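Local coordinates for putative creatinine amidohydrolase (Bacteroides fragilis, PDB 3LUB) that probably hydrolyses non-peptide carbon-nitrogen bonds in linear amides, as a zinc-dependent member of the creatininase superfamily, at the interface of chains A and B and the interface of chains A and C. Coordinates in Å, arbitrary orientation; residue numbers count along the deposited sequence, not the author numbering. Chains: chain A/B/C, Putative creatinine amidohydrolase.

Contact 1: the interface of chains A and B. Residues chain A 140, 142, 251-253; chain B 193-195, 198, 205.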
# COMPACT_ATOMS: atom_id res chain seq x y z
N LEU A 140 -8.09 13.79 19.79
CA LEU A 140 -7.01 14.76 19.85
C LEU A 140 -5.64 14.08 19.96
O LEU A 140 -5.39 13.33 20.90
CB LEU A 140 -7.18 15.67 21.06
CG LEU A 140 -6.20 16.82 21.28
CD1 LEU A 140 -6.30 17.79 20.11
CD2 LEU A 140 -6.49 17.51 22.62
N ALA A 142 -1.57 15.30 20.05
CA ALA A 142 -0.47 16.29 20.06
C ALA A 142 0.85 15.56 19.98
O ALA A 142 0.93 14.40 20.28
CB ALA A 142 -0.50 17.17 21.34
N ASP A 251 -11.49 21.73 26.32
CA ASP A 251 -11.64 21.38 24.91
C ASP A 251 -10.53 22.09 24.14
O ASP A 251 -9.91 23.02 24.64
CB ASP A 251 -13.04 21.80 24.43
CG ASP A 251 -14.18 21.06 25.18
OD1 ASP A 251 -13.88 20.05 25.86
OD2 ASP A 251 -15.35 21.49 25.08
N LEU A 252 -10.27 21.65 22.92
CA LEU A 252 -9.23 22.27 22.11
C LEU A 252 -9.55 23.77 21.90
O LEU A 252 -8.67 24.65 22.03
CB LEU A 252 -9.06 21.51 20.79
CG LEU A 252 -7.94 22.00 19.88
CD1 LEU A 252 -6.58 21.98 20.64
CD2 LEU A 252 -7.92 21.18 18.61
N TYR A 253 -10.82 24.05 21.64
CA TYR A 253 -11.33 25.42 21.52
C TYR A 253 -12.57 25.55 22.38
O TYR A 253 -13.35 24.61 22.53
CB TYR A 253 -11.71 25.79 20.08
CG TYR A 253 -10.55 25.86 19.13
CD1 TYR A 253 -9.83 27.04 18.97
CD2 TYR A 253 -10.18 24.76 18.37
CE1 TYR A 253 -8.75 27.10 18.10
CE2 TYR A 253 -9.10 24.83 17.48
CZ TYR A 253 -8.39 25.99 17.36
OH TYR A 253 -7.34 26.03 16.47
N PHE B 193 -6.02 28.39 20.79
CA PHE B 193 -6.51 27.19 21.51
C PHE B 193 -6.96 27.58 22.90
O PHE B 193 -6.48 28.58 23.44
CB PHE B 193 -5.41 26.14 21.64
CG PHE B 193 -4.94 25.58 20.32
CD1 PHE B 193 -5.81 24.91 19.48
CD2 PHE B 193 -3.59 25.65 19.96
CE1 PHE B 193 -5.34 24.37 18.26
CE2 PHE B 193 -3.12 25.12 18.77
CZ PHE B 193 -4.00 24.46 17.94
N ALA B 194 -7.87 26.79 23.48
CA ALA B 194 -8.29 26.92 24.88
C ALA B 194 -7.34 26.17 25.84
O ALA B 194 -7.47 26.30 27.08
CB ALA B 194 -9.72 26.41 25.06
N ILE B 195 -6.42 25.38 25.26
CA ILE B 195 -5.36 24.67 26.01
C ILE B 195 -4.06 25.51 25.97
O ILE B 195 -3.36 25.50 24.98
CB ILE B 195 -5.11 23.26 25.40
CG1 ILE B 195 -6.38 22.41 25.58
CG2 ILE B 195 -3.88 22.59 26.04
CD1 ILE B 195 -6.44 21.12 24.71
N LEU B 198 -0.64 24.50 24.50
CA LEU B 198 -0.57 24.40 23.03
C LEU B 198 -0.34 25.77 22.42
O LEU B 198 0.34 25.86 21.40
CB LEU B 198 -1.82 23.76 22.42
CG LEU B 198 -2.13 22.32 22.78
CD1 LEU B 198 -3.33 21.83 21.97
CD2 LEU B 198 -0.90 21.40 22.62
N VAL B 205 -0.48 20.74 17.98
CA VAL B 205 -1.73 20.26 17.44
C VAL B 205 -2.00 21.15 16.21
O VAL B 205 -1.57 22.31 16.20
CB VAL B 205 -2.90 20.37 18.51
CG1 VAL B 205 -4.33 20.15 17.91
CG2 VAL B 205 -2.67 19.38 19.60

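Contact 2: the interface of chains A and C. Residues chain A 8, 69, 102, 105-106, 109; chain C 31, 86-88.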
# COMPACT_ATOMS: atom_id res chain seq x y z
N LEU A 8 2.55 1.59 31.81
CA LEU A 8 2.09 0.30 31.25
C LEU A 8 3.20 -0.75 31.11
O LEU A 8 2.91 -1.93 31.08
CB LEU A 8 1.37 0.46 29.89
CG LEU A 8 0.30 -0.62 29.58
CD1 LEU A 8 -0.96 -0.34 30.34
CD2 LEU A 8 -0.00 -0.73 28.12
N MSE A 69 2.28 4.66 27.72
CA MSE A 69 2.33 3.40 26.97
C MSE A 69 3.79 2.95 26.81
O MSE A 69 4.70 3.73 27.10
CB MSE A 69 1.72 3.58 25.59
CG MSE A 69 0.30 4.02 25.60
SE MSE A 69 -0.94 2.68 26.25
CE MSE A 69 -0.84 1.35 24.78
N ILE A 102 -2.22 1.84 16.86
CA ILE A 102 -2.36 2.42 18.19
C ILE A 102 -3.63 3.28 18.35
O ILE A 102 -4.42 3.07 19.28
CB ILE A 102 -1.11 3.24 18.62
CG1 ILE A 102 0.11 2.30 18.72
CG2 ILE A 102 -1.32 3.93 19.97
CD1 ILE A 102 1.43 2.98 18.98
N SER A 105 -7.02 1.24 18.16
CA SER A 105 -7.26 0.49 19.37
C SER A 105 -7.70 1.39 20.50
O SER A 105 -8.71 1.12 21.19
CB SER A 105 -6.00 -0.27 19.77
OG SER A 105 -5.80 -1.39 18.93
N LEU A 106 -6.94 2.47 20.71
CA LEU A 106 -7.23 3.41 21.80
C LEU A 106 -8.61 4.05 21.62
O LEU A 106 -9.34 4.30 22.58
CB LEU A 106 -6.13 4.46 21.88
CG LEU A 106 -4.73 4.09 22.37
CD1 LEU A 106 -3.82 5.31 22.27
CD2 LEU A 106 -4.79 3.53 23.80
N GLN A 109 -11.34 1.68 22.64
CA GLN A 109 -11.33 1.65 24.10
C GLN A 109 -11.97 2.88 24.76
O GLN A 109 -12.07 2.94 26.00
CB GLN A 109 -9.87 1.53 24.57
CG GLN A 109 -9.24 0.21 24.17
CD GLN A 109 -7.73 0.24 24.11
OE1 GLN A 109 -7.08 1.02 24.78
NE2 GLN A 109 -7.16 -0.67 23.31
N THR C 31 1.17 -6.14 23.33
CA THR C 31 0.72 -5.29 24.42
C THR C 31 -0.71 -5.71 24.73
O THR C 31 -1.65 -5.37 24.02
CB THR C 31 0.80 -3.82 24.02
OG1 THR C 31 2.14 -3.50 23.64
CG2 THR C 31 0.38 -2.90 25.16
N PHE C 86 -5.87 -0.49 26.75
CA PHE C 86 -4.46 -0.54 26.41
C PHE C 86 -3.98 -1.77 25.64
O PHE C 86 -2.80 -1.92 25.44
CB PHE C 86 -3.62 -0.30 27.66
CG PHE C 86 -4.16 0.80 28.53
CD1 PHE C 86 -4.30 2.08 28.04
CD2 PHE C 86 -4.50 0.55 29.84
CE1 PHE C 86 -4.77 3.08 28.84
CE2 PHE C 86 -4.95 1.54 30.64
CZ PHE C 86 -5.10 2.81 30.14
N CYS C 87 -4.90 -2.60 25.19
CA CYS C 87 -4.55 -3.66 24.22
C CYS C 87 -4.38 -3.06 22.82
O CYS C 87 -5.22 -2.28 22.36
CB CYS C 87 -5.65 -4.72 24.20
SG CYS C 87 -5.24 -6.13 23.16
N ILE C 88 -3.30 -3.42 22.14
CA ILE C 88 -3.01 -2.82 20.84
C ILE C 88 -2.96 -3.89 19.78
O ILE C 88 -2.05 -4.68 19.76
CB ILE C 88 -1.70 -2.06 20.86
CG1 ILE C 88 -1.68 -1.05 22.01
CG2 ILE C 88 -1.44 -1.41 19.48
CD1 ILE C 88 -2.73 0.10 21.91

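Contact 1: the interface of chains A and B
In A:Leu252 CG is anti to the backbone N (chi1 -176°), which turns the side chain beside its own carbonyl, the group that takes the N-H of B:Ala194. In B:Phe193 CG is anti to the carbonyl carbon (chi1 -64°), which swings the ring away from that bond to run parallel with the leucine. CD1 of A:Leu252 lies over the rim of one ring face, near ring atom CD1; CD2 stays on the same side of the plane, beyond the edge. The fork suits this place because its methyls then diverge, CD1 to CD1 of B:Leu198 at 3.5 Å, the leucines set crosswise, and CD2 tip to tip with CG1 of B:Val205 at 3.8 Å.

Off the opposite side of the phenylalanine plane, at the rim, stand CZ and OH of A:Tyr253. The CD1-CE1 edge of B:Phe193 rests over a face of the tyrosine toward its hydroxyl end, CD1 3.5 Å from CZ, with the planes clearly inclined.

B:Ala194 N donates to A:Leu252 O at 2.7 Å, nearly straight (167° at H). CD1 of B:Ile195 points at CD2 of A:Leu140 (4.2 Å) and lies against the backbone of A:Asp251 and A:Leu252. B:Val205 splits its branches between A:Leu140 and A:Ala142, CG2 standing 3.5 Å from CB of the alanine. The patch, repeated by two-fold symmetry, fastens one subunit's C-terminal tail to its neighbour and may stabilise the assembly.

Contact 2: the interface of chains A and C
A:Gln109 meets the backbone of C:Phe86 and C:Cys87 with both ends of its carboxamide. Its chain is extended beyond CG, carrying the amide out to the neighbouring loop. OE1 accepts from N of C:Phe86 at 2.8 Å, with the donor well above the carbonyl plane and not on a lone pair. The NE2 group donates to O of C:Cys87 at 2.7 Å; here the acceptor lies nearly in the plane of the glutamine amide and uses a lone pair, although the angle at H, 122°, is strongly bent. A glutamine suits this role because one flat group both gives and receives, which should limit rotation of the amide and recognises main chain rather than a particular side chain.

A:Met69, present as selenomethionine, is bent at both chi2 and chi3 (each -69°), which places CE at C:Ile88 and SE at C:Phe86. The CE methyl meets CD1 of the isoleucine tip to tip at 3.7 Å, and SE comes to the rim of the phenylalanine ring, 3.9 Å from its CD1. A:Leu8 approaches from the same side of the ring plane, but toward CD2 and CB: its CD1 touches CD2 of the ring at 3.7 Å, while its CD2 is shared between CB of C:Phe86 and the CG2 methyl of C:Thr31.

C:Ile88 uses its branching to fill the other flank. CD1 approaches CB of A:Ser105 at 3.9 Å, and CG2 faces CG1 of A:Ile102 at 4.1 Å. The short serine lets the isoleucine lie close to the helix surface.

In the fold, A:Ile102 and A:Ser105 belong to helix 92-108, A:Gln109 directly follows its C-terminal end, A:Met69 follows strand 66-68, and A:Leu8 lies in the N-terminal loop. The partner contributes loop 86-88, ahead of its own helix 92-108, and C:Thr31, next in sequence to the zinc ligand Glu32.

Contact 1 and contact 2 have centres about 23 Å apart and no residue positions in common; what they share is chain A, which faces a different neighbour at each. Contact 1 draws on strand 140-145 and the tail after helix 226-249, contact 2 on helix 92-108 and the loops near strand 66-68. Each belongs to a two-fold symmetric interface, so every subunit can present both surfaces and both partner loops. Two distinct two-fold interfaces per chain allow subunits to be linked onward beyond a dimer, in keeping with the six-copy deposited assembly, though the structure alone does not prove that oligomer in solution.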